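Local coordinates for Dot/Icm T4SS effector (Legionella pneumophila subsp. pneumophila, PDB 4HFV), which is of unknown biochemical function but belongs to the substrates of the Dot/Icm type IV secretion system, so it probably acts inside the infected host cell, at residues Leu80-Arg85 and Leu110-Asp115; Lys132-His137 and Asp163-Leu168; Gln87-Tyr92 and Asp101-Leu106. All coordinates share one frame; numbering follows the deposited sequence.

Interaction 1 of 3, residues Leu80-Arg85 and Leu110-Asp115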
loop_
_atom_site.group_PDB
_atom_site.type_symbol
_atom_site.label_atom_id
_atom_site.label_comp_id
_atom_site.label_asym_id
_atom_site.label_seq_id
_atom_site.Cartn_x
_atom_site.Cartn_y
_atom_site.Cartn_z
ATOM N N LEU A 80 7.411 -15.111 -6.162
ATOM C CA LEU A 80 7.668 -16.030 -5.061
ATOM C C LEU A 80 9.073 -16.635 -5.138
ATOM O O LEU A 80 9.712 -16.819 -4.104
ATOM C CB LEU A 80 6.668 -17.171 -5.072
ATOM C CG LEU A 80 6.796 -18.183 -3.947
ATOM C CD1 LEU A 80 6.700 -17.518 -2.588
ATOM C CD2 LEU A 80 5.694 -19.208 -4.145
ATOM N N ALA A 81 9.533 -16.976 -6.342
ATOM C CA ALA A 81 10.864 -17.564 -6.455
ATOM C C ALA A 81 11.870 -16.524 -6.012
ATOM O O ALA A 81 12.788 -16.836 -5.248
ATOM C CB ALA A 81 11.177 -18.038 -7.885
ATOM N N TYR A 82 11.695 -15.290 -6.495
ATOM C CA TYR A 82 12.610 -14.215 -6.126
ATOM C C TYR A 82 12.607 -13.990 -4.626
ATOM O O TYR A 82 13.655 -13.877 -4.020
ATOM C CB TYR A 82 12.255 -12.918 -6.850
ATOM C CG TYR A 82 13.341 -11.888 -6.688
ATOM C CD1 TYR A 82 13.349 -11.066 -5.583
ATOM C CD2 TYR A 82 14.402 -11.789 -7.606
ATOM C CE1 TYR A 82 14.338 -10.123 -5.401
ATOM C CE2 TYR A 82 15.404 -10.858 -7.430
ATOM C CZ TYR A 82 15.360 -10.030 -6.316
ATOM O OH TYR A 82 16.317 -9.076 -6.089
ATOM N N TYR A 83 11.417 -13.955 -4.031
ATOM C CA TYR A 83 11.272 -13.770 -2.583
ATOM C C TYR A 83 11.951 -14.884 -1.776
ATOM O O TYR A 83 12.659 -14.642 -0.793
ATOM C CB TYR A 83 9.760 -13.671 -2.261
ATOM C CG TYR A 83 9.392 -13.382 -0.811
ATOM C CD1 TYR A 83 9.940 -12.317 -0.113
ATOM C CD2 TYR A 83 8.437 -14.164 -0.162
ATOM C CE1 TYR A 83 9.542 -12.058 1.203
ATOM C CE2 TYR A 83 8.055 -13.933 1.127
ATOM C CZ TYR A 83 8.600 -12.896 1.816
ATOM O OH TYR A 83 8.198 -12.714 3.121
ATOM N N ILE A 84 11.712 -16.126 -2.158
ATOM C CA ILE A 84 12.331 -17.213 -1.413
ATOM C C ILE A 84 13.835 -17.193 -1.592
ATOM O O ILE A 84 14.573 -17.431 -0.640
ATOM C CB ILE A 84 11.768 -18.583 -1.812
ATOM C CG1 ILE A 84 10.389 -18.753 -1.161
ATOM C CG2 ILE A 84 12.737 -19.681 -1.366
ATOM C CD1 ILE A 84 9.574 -19.825 -1.782
ATOM N N ARG A 85 14.307 -16.901 -2.808
ATOM C CA ARG A 85 15.754 -16.695 -3.035
ATOM C C ARG A 85 16.325 -15.643 -2.057
ATOM O O ARG A 85 17.361 -15.843 -1.417
ATOM C CB ARG A 85 16.000 -16.233 -4.484
ATOM C CG ARG A 85 17.471 -15.976 -4.880
ATOM C CD ARG A 85 17.608 -15.773 -6.392
ATOM N NE ARG A 85 18.966 -15.416 -6.832
ATOM C CZ ARG A 85 19.468 -14.186 -6.788
ATOM N NH1 ARG A 85 18.731 -13.206 -6.328
ATOM N NH2 ARG A 85 20.694 -13.920 -7.243
ATOM N N LEU A 110 15.343 -18.096 -12.678
ATOM C CA LEU A 110 14.891 -16.732 -12.915
ATOM C C LEU A 110 15.706 -16.015 -14.037
ATOM O O LEU A 110 15.359 -14.940 -14.466
ATOM C CB LEU A 110 14.944 -15.973 -11.608
ATOM C CG LEU A 110 13.877 -16.333 -10.559
ATOM C CD1 LEU A 110 14.140 -15.703 -9.193
ATOM C CD2 LEU A 110 12.477 -15.934 -11.092
ATOM N N ASP A 111 16.802 -16.624 -14.462
ATOM C CA ASP A 111 17.695 -16.062 -15.482
ATOM C C ASP A 111 18.255 -14.711 -15.051
ATOM O O ASP A 111 18.472 -13.812 -15.876
ATOM C CB ASP A 111 17.043 -15.978 -16.870
ATOM C CG ASP A 111 18.083 -15.786 -18.002
ATOM O OD1 ASP A 111 19.200 -16.361 -17.913
ATOM O OD2 ASP A 111 17.800 -15.028 -18.944
ATOM N N LEU A 112 18.577 -14.614 -13.767
ATOM C CA LEU A 112 19.110 -13.396 -13.218
ATOM C C LEU A 112 20.573 -13.201 -13.578
ATOM O O LEU A 112 21.387 -14.130 -13.529
ATOM C CB LEU A 112 18.938 -13.373 -11.692
ATOM C CG LEU A 112 17.509 -13.237 -11.173
ATOM C CD1 LEU A 112 17.512 -13.567 -9.692
ATOM C CD2 LEU A 112 16.962 -11.832 -11.415
ATOM N N ASN A 113 20.891 -11.965 -13.947
ATOM C CA ASN A 113 22.253 -11.582 -14.340
ATOM C C ASN A 113 22.405 -10.065 -14.213
ATOM O O ASN A 113 21.428 -9.344 -13.913
ATOM C CB ASN A 113 22.586 -12.057 -15.765
ATOM C CG ASN A 113 21.659 -11.457 -16.826
ATOM O OD1 ASN A 113 21.641 -10.242 -17.041
ATOM N ND2 ASN A 113 20.890 -12.310 -17.499
ATOM N N LYS A 114 23.620 -9.582 -14.433
ATOM C CA LYS A 114 23.931 -8.172 -14.232
ATOM C C LYS A 114 22.933 -7.213 -14.920
ATOM O O LYS A 114 22.567 -6.189 -14.343
ATOM C CB LYS A 114 25.377 -7.908 -14.660
ATOM C CG LYS A 114 25.754 -6.446 -14.748
ATOM C CD LYS A 114 27.272 -6.241 -14.781
ATOM C CE LYS A 114 27.980 -7.096 -15.840
ATOM N NZ LYS A 114 27.623 -6.732 -17.246
ATOM N N ASP A 115 22.458 -7.563 -16.114
ATOM C CA ASP A 115 21.548 -6.696 -16.878
ATOM C C ASP A 115 20.057 -7.094 -16.800
ATOM O O ASP A 115 19.168 -6.342 -17.211
ATOM C CB ASP A 115 22.003 -6.683 -18.330
ATOM C CG ASP A 115 23.485 -6.368 -18.464
ATOM O OD1 ASP A 115 23.919 -5.369 -17.840
ATOM O OD2 ASP A 115 24.201 -7.131 -19.165
#
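L110 and L112 push their branched ends against one side of helix 70-90, where A81, Y82 and R85 receive them. The two leucines flank the point where helix 101-109 ends. D111, between them, has a positive phi of 59° and ends that helix in a Schellman motif, and the residues on either side of it both point toward helix 70-90. L110 fits where the wall is shallow. Both its methyls face A81, CD1 and CD2 each lying 4.0 Å from A81 CB, and CD1 also settles on the backbone of Y82, 3.7 Å from Y82 N. The small side chain of A81 leaves room for this bump to come so near the helix.

L112 fills a second hollow, walled by Y82 and R85. Its CD1 is 4.1 Å from Y82 CE2, the two side chains crossing at about a right angle. R85 CG stands anti to the backbone N (chi1 -180°), the chain then runs extended as far as NE, and arginine and leucine meet tip to tip. L112 CD1 sits over the centre of the guanidinium, 3.6 Å from R85 CZ. P118 closes on both Y82 and L112.

No hydrogen bond crosses the contact, so shape and burial of apolar surface hold it. R85 NE is hydrogen-bonded to T107 OG1 while the guanidinium face takes the methyl, and the arginine thus serves this apolar contact without sacrificing polar pairing.

Interaction 2 of 3, residues Lys132-His137 and Asp163-Leu168; sequences KFLRSH and DDILEL
L134 and I165 lie at the centre of an antiparallel helix pair formed by the end of helix 120-136 and the start of the long helix 161-188. The short segments run at 152° to each other, with axes 9.7 Å apart at closest approach. The CG1 branch of I165 packs on L134, CG1 lying 3.8 Å from L134 CB, with its CD1 also reaching R135; CG2 rests 3.9 Å from R135 CG. A beta-branched isoleucine suits this place, spreading over two successive residues. One turn on, L168 CD1 meets L134 CD1 at 3.9 Å, the leucines crossing at about a right angle.

R135 contributes chiefly CG. A bend at chi3 (-84°) turns NE aside, and the guanidinium pairs with E131 through NE and with S142 O through NH2. D164 CB brushes L134; D164 is buried, its OD2 hydrogen-bonded to Y159 OH and its OD1 to Y83 OH.

I165 is about 5 Å, side chain to side chain, from S169, seen to bind succinate in a crystal structure of this protein, though none is bound to this chain. Around the pair, F154 from a loop packs on L134, Y83 of helix 70-90 on L168, and I180 of the second subunit on I165.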
loop_
_atom_site.group_PDB
_atom_site.type_symbol
_atom_site.label_atom_id
_atom_site.label_comp_id
_atom_site.label_asym_id
_atom_site.label_seq_id
_atom_site.Cartn_x
_atom_site.Cartn_y
_atom_site.Cartn_z
ATOM N N LYS A 132 -1.106 -9.940 -3.076
ATOM C CA LYS A 132 -2.526 -10.046 -3.444
ATOM C C LYS A 132 -2.932 -11.513 -3.589
ATOM O O LYS A 132 -3.997 -11.978 -3.091
ATOM C CB LYS A 132 -2.805 -9.307 -4.764
ATOM C CG LYS A 132 -3.254 -7.867 -4.629
ATOM C CD LYS A 132 -3.476 -7.238 -6.015
ATOM C CE LYS A 132 -2.430 -6.151 -6.349
ATOM N NZ LYS A 132 -2.667 -4.869 -5.611
ATOM N N PHE A 133 -2.100 -12.258 -4.311
ATOM C CA PHE A 133 -2.350 -13.649 -4.532
ATOM C C PHE A 133 -2.526 -14.386 -3.217
ATOM O O PHE A 133 -3.521 -15.106 -3.035
ATOM C CB PHE A 133 -1.189 -14.263 -5.355
ATOM C CG PHE A 133 -1.176 -15.733 -5.362
ATOM C CD1 PHE A 133 -1.942 -16.454 -6.283
ATOM C CD2 PHE A 133 -0.364 -16.421 -4.467
ATOM C CE1 PHE A 133 -1.894 -17.848 -6.282
ATOM C CE2 PHE A 133 -0.321 -17.801 -4.461
ATOM C CZ PHE A 133 -1.069 -18.507 -5.364
ATOM N N LEU A 134 -1.603 -14.191 -2.277
ATOM C CA LEU A 134 -1.728 -14.881 -0.993
ATOM C C LEU A 134 -3.016 -14.488 -0.227
ATOM O O LEU A 134 -3.709 -15.337 0.366
ATOM C CB LEU A 134 -0.464 -14.663 -0.125
ATOM C CG LEU A 134 0.843 -15.339 -0.618
ATOM C CD1 LEU A 134 1.990 -14.880 0.194
ATOM C CD2 LEU A 134 0.833 -16.853 -0.561
ATOM N N ARG A 135 -3.325 -13.209 -0.206
ATOM C CA ARG A 135 -4.565 -12.731 0.430
ATOM C C ARG A 135 -5.789 -13.396 -0.200
ATOM O O ARG A 135 -6.740 -13.771 0.499
ATOM C CB ARG A 135 -4.666 -11.204 0.331
ATOM C CG ARG A 135 -3.732 -10.435 1.298
ATOM C CD ARG A 135 -4.219 -8.947 1.483
ATOM N NE ARG A 135 -3.731 -8.056 0.433
ATOM C CZ ARG A 135 -4.437 -7.625 -0.614
ATOM N NH1 ARG A 135 -3.856 -6.830 -1.510
ATOM N NH2 ARG A 135 -5.715 -7.965 -0.768
ATOM N N SER A 136 -5.724 -13.622 -1.511
ATOM C CA SER A 136 -6.849 -14.233 -2.221
ATOM C C SER A 136 -7.052 -15.687 -1.785
ATOM O O SER A 136 -8.125 -16.233 -1.981
ATOM C CB SER A 136 -6.676 -14.124 -3.743
ATOM O OG SER A 136 -5.844 -15.179 -4.240
ATOM N N HIS A 137 -6.021 -16.277 -1.160
ATOM C CA HIS A 137 -6.061 -17.657 -0.700
ATOM C C HIS A 137 -5.989 -17.739 0.813
ATOM O O HIS A 137 -5.824 -18.814 1.336
ATOM C CB HIS A 137 -4.937 -18.501 -1.322
ATOM C CG HIS A 137 -5.102 -18.702 -2.792
ATOM N ND1 HIS A 137 -6.128 -19.454 -3.320
ATOM C CD2 HIS A 137 -4.433 -18.178 -3.850
ATOM C CE1 HIS A 137 -6.069 -19.405 -4.640
ATOM N NE2 HIS A 137 -5.053 -18.628 -4.987
ATOM N N ASP A 163 2.350 -13.862 8.160
ATOM C CA ASP A 163 3.660 -13.232 8.325
ATOM C C ASP A 163 4.206 -12.819 6.957
ATOM O O ASP A 163 4.744 -11.744 6.790
ATOM C CB ASP A 163 4.651 -14.184 8.984
ATOM C CG ASP A 163 4.491 -14.245 10.501
ATOM O OD1 ASP A 163 3.785 -13.392 11.084
ATOM O OD2 ASP A 163 5.082 -15.148 11.105
ATOM N N ASP A 164 4.060 -13.695 5.978
ATOM C CA ASP A 164 4.503 -13.395 4.622
ATOM C C ASP A 164 3.719 -12.242 3.960
ATOM O O ASP A 164 4.301 -11.369 3.305
ATOM C CB ASP A 164 4.437 -14.681 3.761
ATOM C CG ASP A 164 5.800 -15.290 3.512
ATOM O OD1 ASP A 164 6.809 -14.906 4.165
ATOM O OD2 ASP A 164 5.829 -16.213 2.672
ATOM N N ILE A 165 2.404 -12.212 4.138
ATOM C CA ILE A 165 1.607 -11.078 3.645
ATOM C C ILE A 165 2.060 -9.737 4.238
ATOM O O ILE A 165 2.274 -8.776 3.492
ATOM C CB ILE A 165 0.137 -11.327 3.882
ATOM C CG1 ILE A 165 -0.333 -12.407 2.906
ATOM C CG2 ILE A 165 -0.710 -10.016 3.675
ATOM C CD1 ILE A 165 -1.587 -13.147 3.350
ATOM N N LEU A 166 2.258 -9.680 5.558
ATOM C CA LEU A 166 2.763 -8.474 6.210
ATOM C C LEU A 166 4.141 -8.086 5.700
ATOM O O LEU A 166 4.392 -6.922 5.391
ATOM C CB LEU A 166 2.837 -8.678 7.730
ATOM C CG LEU A 166 1.462 -8.886 8.400
ATOM C CD1 LEU A 166 1.612 -9.476 9.759
ATOM C CD2 LEU A 166 0.675 -7.573 8.471
ATOM N N GLU A 167 5.031 -9.072 5.585
ATOM C CA GLU A 167 6.380 -8.785 5.131
ATOM C C GLU A 167 6.353 -8.248 3.688
ATOM O O GLU A 167 6.994 -7.252 3.383
ATOM C CB GLU A 167 7.260 -10.023 5.225
ATOM C CG GLU A 167 8.617 -9.868 4.510
ATOM C CD GLU A 167 9.547 -8.880 5.158
ATOM O OE1 GLU A 167 9.528 -8.754 6.408
ATOM O OE2 GLU A 167 10.299 -8.219 4.407
ATOM N N LEU A 168 5.601 -8.907 2.813
ATOM C CA LEU A 168 5.492 -8.498 1.423
ATOM C C LEU A 168 4.904 -7.089 1.345
ATOM O O LEU A 168 5.348 -6.235 0.561
ATOM C CB LEU A 168 4.644 -9.500 0.633
ATOM C CG LEU A 168 5.396 -10.836 0.330
ATOM C CD1 LEU A 168 4.430 -11.847 -0.179
ATOM C CD2 LEU A 168 6.470 -10.581 -0.715
#

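Interaction 3 of 3, residues Gln87-Tyr92 and Asp101-Leu106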
loop_
_atom_site.group_PDB
_atom_site.type_symbol
_atom_site.label_atom_id
_atom_site.label_comp_id
_atom_site.label_asym_id
_atom_site.label_seq_id
_atom_site.Cartn_x
_atom_site.Cartn_y
_atom_site.Cartn_z
ATOM N N GLN A 87 15.138 -14.693 0.798
ATOM C CA GLN A 87 15.029 -15.255 2.138
ATOM C C GLN A 87 16.218 -16.160 2.472
ATOM O O GLN A 87 16.755 -16.139 3.585
ATOM C CB GLN A 87 13.709 -15.974 2.288
ATOM C CG GLN A 87 12.552 -14.968 2.463
ATOM C CD GLN A 87 11.197 -15.581 2.708
ATOM O OE1 GLN A 87 10.774 -16.493 2.018
ATOM N NE2 GLN A 87 10.468 -15.023 3.696
ATOM N N ILE A 88 16.661 -16.923 1.490
ATOM C CA ILE A 88 17.844 -17.763 1.659
ATOM C C ILE A 88 19.110 -16.917 1.740
ATOM O O ILE A 88 19.967 -17.169 2.576
ATOM C CB ILE A 88 17.943 -18.793 0.538
ATOM C CG1 ILE A 88 16.719 -19.709 0.576
ATOM C CG2 ILE A 88 19.209 -19.639 0.683
ATOM C CD1 ILE A 88 16.660 -20.728 -0.599
ATOM N N ALA A 89 19.228 -15.913 0.884
ATOM C CA ALA A 89 20.372 -15.024 0.956
ATOM C C ALA A 89 20.501 -14.382 2.353
ATOM O O ALA A 89 21.629 -14.210 2.883
ATOM C CB ALA A 89 20.311 -13.968 -0.170
ATOM N N ALA A 90 19.365 -14.053 2.981
ATOM C CA ALA A 90 19.412 -13.399 4.276
ATOM C C ALA A 90 19.958 -14.334 5.354
ATOM O O ALA A 90 20.391 -13.868 6.404
ATOM C CB ALA A 90 18.011 -12.865 4.694
ATOM N N THR A 91 19.913 -15.647 5.120
ATOM C CA THR A 91 20.432 -16.586 6.124
ATOM C C THR A 91 21.974 -16.731 6.028
ATOM O O THR A 91 22.548 -17.424 6.829
ATOM C CB THR A 91 19.833 -18.015 6.001
ATOM O OG1 THR A 91 20.227 -18.633 4.764
ATOM C CG2 THR A 91 18.290 -18.026 6.131
ATOM N N TYR A 92 22.617 -16.115 5.031
ATOM C CA TYR A 92 24.080 -16.133 4.897
ATOM C C TYR A 92 24.611 -14.785 5.393
ATOM O O TYR A 92 24.255 -13.747 4.853
ATOM C CB TYR A 92 24.501 -16.382 3.440
ATOM C CG TYR A 92 24.395 -17.861 3.074
ATOM C CD1 TYR A 92 23.190 -18.392 2.647
ATOM C CD2 TYR A 92 25.483 -18.703 3.195
ATOM C CE1 TYR A 92 23.075 -19.727 2.321
ATOM C CE2 TYR A 92 25.386 -20.042 2.892
ATOM C CZ TYR A 92 24.175 -20.543 2.457
ATOM O OH TYR A 92 24.030 -21.845 2.171
ATOM N N ASP A 101 22.860 -24.950 -3.148
ATOM C CA ASP A 101 22.493 -25.389 -4.500
ATOM C C ASP A 101 21.058 -24.929 -4.851
ATOM O O ASP A 101 20.761 -24.629 -6.019
ATOM C CB ASP A 101 22.603 -26.925 -4.649
ATOM C CG ASP A 101 24.023 -27.415 -4.962
ATOM O OD1 ASP A 101 24.979 -26.626 -4.947
ATOM O OD2 ASP A 101 24.166 -28.639 -5.240
ATOM N N PHE A 102 20.142 -24.905 -3.884
ATOM C CA PHE A 102 18.760 -24.484 -4.186
ATOM C C PHE A 102 18.719 -23.003 -4.513
ATOM O O PHE A 102 18.020 -22.565 -5.460
ATOM C CB PHE A 102 17.797 -24.834 -3.042
ATOM C CG PHE A 102 16.342 -24.749 -3.418
ATOM C CD1 PHE A 102 15.810 -25.582 -4.409
ATOM C CD2 PHE A 102 15.491 -23.879 -2.741
ATOM C CE1 PHE A 102 14.436 -25.520 -4.744
ATOM C CE2 PHE A 102 14.123 -23.802 -3.054
ATOM C CZ PHE A 102 13.586 -24.621 -4.058
ATOM N N TYR A 103 19.505 -22.227 -3.776
ATOM C CA TYR A 103 19.652 -20.815 -4.071
ATOM C C TYR A 103 20.159 -20.621 -5.486
ATOM O O TYR A 103 19.605 -19.857 -6.280
ATOM C CB TYR A 103 20.629 -20.158 -3.089
ATOM C CG TYR A 103 20.838 -18.666 -3.369
ATOM C CD1 TYR A 103 20.010 -17.705 -2.780
ATOM C CD2 TYR A 103 21.860 -18.234 -4.225
ATOM C CE1 TYR A 103 20.200 -16.329 -3.016
ATOM C CE2 TYR A 103 22.061 -16.867 -4.476
ATOM C CZ TYR A 103 21.254 -15.927 -3.870
ATOM O OH TYR A 103 21.440 -14.600 -4.123
ATOM N N LYS A 104 21.232 -21.331 -5.821
ATOM C CA LYS A 104 21.770 -21.259 -7.161
ATOM C C LYS A 104 20.739 -21.581 -8.231
ATOM O O LYS A 104 20.730 -20.946 -9.294
ATOM C CB LYS A 104 22.938 -22.207 -7.322
ATOM C CG LYS A 104 24.207 -21.669 -6.782
ATOM C CD LYS A 104 25.438 -22.316 -7.482
ATOM C CE LYS A 104 25.715 -23.721 -7.011
ATOM N NZ LYS A 104 27.015 -24.275 -7.620
ATOM N N SER A 105 19.921 -22.596 -7.963
ATOM C CA SER A 105 18.887 -23.032 -8.888
ATOM C C SER A 105 17.806 -21.962 -9.084
ATOM O O SER A 105 17.281 -21.778 -10.208
ATOM C CB SER A 105 18.284 -24.374 -8.422
ATOM O OG SER A 105 17.186 -24.194 -7.513
ATOM N N LEU A 106 17.523 -21.196 -8.016
ATOM C CA LEU A 106 16.580 -20.109 -8.142
ATOM C C LEU A 106 17.166 -18.981 -9.002
ATOM O O LEU A 106 16.472 -18.444 -9.854
ATOM C CB LEU A 106 16.146 -19.597 -6.754
ATOM C CG LEU A 106 15.356 -20.652 -6.007
ATOM C CD1 LEU A 106 15.147 -20.245 -4.557
ATOM C CD2 LEU A 106 14.021 -20.888 -6.668
#
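I88 and A89, near the end of helix 70-90, meet F102, Y103 and L106 at the start of helix 101-109, and the contact closes a helix-loop-helix unit with a short non-helical connection. The dense part is centred on I88, which is buried and spreads its two branches. Its CD1 reaches the edge of the F102 ring, near the ring plane, 4.0 Å from CD2, and the two side chains cross at about a right angle. The other branch, CG2, lies 4.0 Å from Y103 CD1 as isoleucine and tyrosine slide past each other in opposite directions. Y103 CG is anti to the backbone N (chi1 179°), which starts the ring on its way to helix 70-90. A89 belongs to this tight region too: its CB is 3.7 Å from Y103 CE1, and a small residue lets the phenol ring lie close to the helix.

Elsewhere the contact is looser. I88 CD1 stays 4.3 Å from L106 CD1, and next along the chain the turn at A90 and T91 is exposed, as are D101 and K104 on the partner helix. F102 also packs on helices 9-27 and 49-64, and its backbone N hydrogen-bonds a citrate that probably came from the crystallisation liquor.

The carbonyl of I88 is gripped twice by one residue: T91 N donates to I88 O, and T91 OG1 donates at 2.6 Å on a lone pair in the carbonyl plane.

In the fold
From the N terminus, helices 9-27 and 49-64 come first, and helix 70-90 then supplies one side of two contacts. Interaction 3 closes the short connection before helix 101-109, eight residues lying between its segments; it is nested inside the longer excursion that interaction 1 closes when the chain returns to helix 70-90 after that helix. The two adjoin, L106 of interaction 3 packing against I84 and R85. Interaction 2 follows in series, across the chain's centre, bridging the largely non-helical stretch between helices 120-136 and 161-188. Y83 joins it to interaction 1: its OH lies 2.8 Å from D164 OD1, tying helix 70-90 to the long C-terminal helix.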